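Local atomic coordinates of soluble lytic transglycosylase B3 (Pseudomonas aeruginosa, PDB entry 5ANZ), a protein that probably acts as a peptidoglycan lytic transglycosylase in turnover of the bacterial cell wall, and binds a calcium ion. Residues 80-85 against 161-166. Numbering follows the deposited sequence.
Sequences PAVVEA and ATLAYE
The carboxylate of E166 turns one face to V83: methyl CG2 sits almost straight above its central carbon, 3.6 Å from CD, and V83 CG2 lies nearer OE2 (3.7 Å) than OE1 (4.1 Å). In E166, chi1 (54°) puts CG between backbone N and carbonyl carbon, and the extended chain carries CD on to V83. An acid at the exposed margin here packs its flat end on a methyl. The same V83 CG2 presses on T162 CG2 at 3.5 Å, tighter than usual for two carbons. T162 illustrates a two-sided residue, its methyl used across the contact and its hydroxyl on backbone atoms. The methyl, anti to the backbone N, faces the valines, with V82 CG1 4.0 Å from T162 CG2, while OG1 is hydrogen-bonded to R158 O and D79 N, tying its helix to the residue just before the other one. Deeper in, V82 CG1 meets L163 CD2 at 3.6 Å, the two side chains crossing at about a right angle. This small, largely apolar interface joins helices 80-87 and 156-166 of the transglycosylase region; the axes of segments 80-85 and 161-166 cross at -64° and approach to 9.2 Å. W198 of a loop and K154 of strand 154-155 also pack on V82, A173 of helix 170-186 backs L163, and helix 48-61 lies against A161 and A164.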
ATOM      1  N   PRO A  80     -12.305  15.175 -16.020  1.00 33.76           N
ATOM      2  CA  PRO A  80     -13.236  15.242 -14.883  1.00 35.67           C
ATOM      3  C   PRO A  80     -13.230  13.969 -14.044  1.00 36.86           C
ATOM      4  O   PRO A  80     -13.539  14.023 -12.851  1.00 35.23           O
ATOM      5  CB  PRO A  80     -14.599  15.448 -15.553  1.00 40.58           C
ATOM      6  CG  PRO A  80     -14.283  16.049 -16.878  1.00 46.10           C
ATOM      7  CD  PRO A  80     -12.989  15.410 -17.303  1.00 35.29           C
ATOM      8  N   ALA A  81     -12.877  12.846 -14.661  1.00 31.03           N
ATOM      9  CA  ALA A  81     -12.784  11.574 -13.959  1.00 28.81           C
ATOM     10  C   ALA A  81     -11.685  11.635 -12.907  1.00 32.01           C
ATOM     11  O   ALA A  81     -11.818  11.085 -11.814  1.00 29.11           O
ATOM     12  CB  ALA A  81     -12.524  10.435 -14.943  1.00 34.97           C
ATOM     13  N   VAL A  82     -10.595  12.317 -13.242  1.00 26.34           N
ATOM     14  CA  VAL A  82      -9.487  12.474 -12.318  1.00 27.02           C
ATOM     15  C   VAL A  82      -9.901  13.402 -11.164  1.00 25.91           C
ATOM     16  O   VAL A  82      -9.594  13.145  -9.994  1.00 28.36           O
ATOM     17  CB  VAL A  82      -8.240  13.002 -13.071  1.00 25.35           C
ATOM     18  CG1 VAL A  82      -7.150  13.400 -12.108  1.00 23.12           C
ATOM     19  CG2 VAL A  82      -7.741  11.943 -14.027  1.00 29.26           C
ATOM     20  N   VAL A  83     -10.634  14.467 -11.484  1.00 25.42           N
ATOM     21  CA  VAL A  83     -11.107  15.376 -10.443  1.00 28.09           C
ATOM     22  C   VAL A  83     -12.039  14.643  -9.481  1.00 31.05           C
ATOM     23  O   VAL A  83     -11.946  14.804  -8.266  1.00 31.75           O
ATOM     24  CB  VAL A  83     -11.832  16.592 -11.041  1.00 31.27           C
ATOM     25  CG1 VAL A  83     -12.434  17.453  -9.933  1.00 33.05           C
ATOM     26  CG2 VAL A  83     -10.869  17.417 -11.925  1.00 32.27           C
ATOM     27  N   GLU A  84     -12.924  13.824 -10.033  1.00 30.06           N
ATOM     28  CA  GLU A  84     -13.868  13.052  -9.227  1.00 34.80           C
ATOM     29  C   GLU A  84     -13.157  12.060  -8.310  1.00 36.44           C
ATOM     30  O   GLU A  84     -13.501  11.968  -7.130  1.00 35.46           O
ATOM     31  CB  GLU A  84     -14.868  12.320 -10.127  1.00 42.29           C
ATOM     32  CG  GLU A  84     -15.778  11.345  -9.387  1.00 54.42           C
ATOM     33  CD  GLU A  84     -16.463  11.961  -8.173  1.00 75.34           C
ATOM     34  OE1 GLU A  84     -16.694  13.189  -8.165  1.00 82.48           O
ATOM     35  OE2 GLU A  84     -16.768  11.212  -7.222  1.00 79.30           O
ATOM     36  N   ALA A  85     -12.174  11.326  -8.840  1.00 29.56           N
ATOM     37  CA  ALA A  85     -11.412  10.380  -8.019  1.00 28.29           C
ATOM     38  C   ALA A  85     -10.685  11.094  -6.875  1.00 34.48           C
ATOM     39  O   ALA A  85     -10.570  10.571  -5.769  1.00 34.53           O
ATOM     40  CB  ALA A  85     -10.410   9.593  -8.874  1.00 26.03           C
ATOM     41  N   ALA A 161      -1.679  16.961 -14.772  1.00 26.29           N
ATOM     42  CA  ALA A 161      -2.010  18.347 -15.106  1.00 25.62           C
ATOM     43  C   ALA A 161      -3.381  18.720 -14.569  1.00 30.55           C
ATOM     44  O   ALA A 161      -3.589  19.838 -14.080  1.00 29.51           O
ATOM     45  CB  ALA A 161      -1.957  18.558 -16.630  1.00 22.72           C
ATOM     46  N   THR A 162      -4.319  17.782 -14.659  1.00 26.19           N
ATOM     47  CA  THR A 162      -5.652  18.000 -14.122  1.00 25.83           C
ATOM     48  C   THR A 162      -5.568  18.300 -12.624  1.00 29.61           C
ATOM     49  O   THR A 162      -6.109  19.298 -12.158  1.00 30.41           O
ATOM     50  CB  THR A 162      -6.568  16.785 -14.359  1.00 26.51           C
ATOM     51  OG1 THR A 162      -6.769  16.623 -15.774  1.00 27.27           O
ATOM     52  CG2 THR A 162      -7.915  17.006 -13.682  1.00 26.85           C
ATOM     53  N   LEU A 163      -4.864  17.444 -11.883  1.00 27.28           N
ATOM     54  CA  LEU A 163      -4.718  17.645 -10.433  1.00 27.72           C
ATOM     55  C   LEU A 163      -3.954  18.927 -10.094  1.00 32.56           C
ATOM     56  O   LEU A 163      -4.271  19.606  -9.118  1.00 36.22           O
ATOM     57  CB  LEU A 163      -4.014  16.443  -9.810  1.00 24.95           C
ATOM     58  CG  LEU A 163      -4.768  15.121  -9.911  1.00 30.96           C
ATOM     59  CD1 LEU A 163      -3.909  14.002  -9.361  1.00 29.16           C
ATOM     60  CD2 LEU A 163      -6.078  15.197  -9.142  1.00 33.03           C
ATOM     61  N   ALA A 164      -2.940  19.255 -10.892  1.00 26.74           N
ATOM     62  CA  ALA A 164      -2.205  20.502 -10.682  1.00 34.05           C
ATOM     63  C   ALA A 164      -3.121  21.709 -10.868  1.00 38.28           C
ATOM     64  O   ALA A 164      -3.087  22.673 -10.091  1.00 38.37           O
ATOM     65  CB  ALA A 164      -1.013  20.582 -11.631  1.00 30.01           C
ATOM     66  N   TYR A 165      -3.941  21.650 -11.911  1.00 32.36           N
ATOM     67  CA  TYR A 165      -4.845  22.742 -12.251  1.00 33.95           C
ATOM     68  C   TYR A 165      -5.974  22.927 -11.240  1.00 38.11           C
ATOM     69  O   TYR A 165      -6.239  24.044 -10.803  1.00 39.85           O
ATOM     70  CB  TYR A 165      -5.433  22.512 -13.647  1.00 32.73           C
ATOM     71  CG  TYR A 165      -6.536  23.478 -14.053  1.00 34.60           C
ATOM     72  CD1 TYR A 165      -6.317  24.850 -14.096  1.00 36.95           C
ATOM     73  CD2 TYR A 165      -7.789  23.007 -14.427  1.00 40.92           C
ATOM     74  CE1 TYR A 165      -7.319  25.726 -14.483  1.00 38.93           C
ATOM     75  CE2 TYR A 165      -8.798  23.874 -14.819  1.00 37.81           C
ATOM     76  CZ  TYR A 165      -8.558  25.234 -14.846  1.00 44.78           C
ATOM     77  OH  TYR A 165      -9.559  26.105 -15.230  1.00 46.39           O
ATOM     78  N   GLU A 166      -6.640  21.840 -10.867  1.00 35.53           N
ATOM     79  CA  GLU A 166      -7.815  21.963 -10.007  1.00 43.89           C
ATOM     80  C   GLU A 166      -7.953  20.860  -8.959  1.00 41.63           C
ATOM     81  O   GLU A 166      -9.045  20.622  -8.453  1.00 45.86           O
ATOM     82  CB  GLU A 166      -9.075  22.003 -10.872  1.00 49.31           C
ATOM     83  CG  GLU A 166      -9.200  20.832 -11.834  1.00 54.77           C
ATOM     84  CD  GLU A 166     -10.415  20.941 -12.739  1.00 59.15           C
ATOM     85  OE1 GLU A 166     -11.444  21.496 -12.299  1.00 58.50           O
ATOM     86  OE2 GLU A 166     -10.340  20.471 -13.895  1.00 54.20           O
TER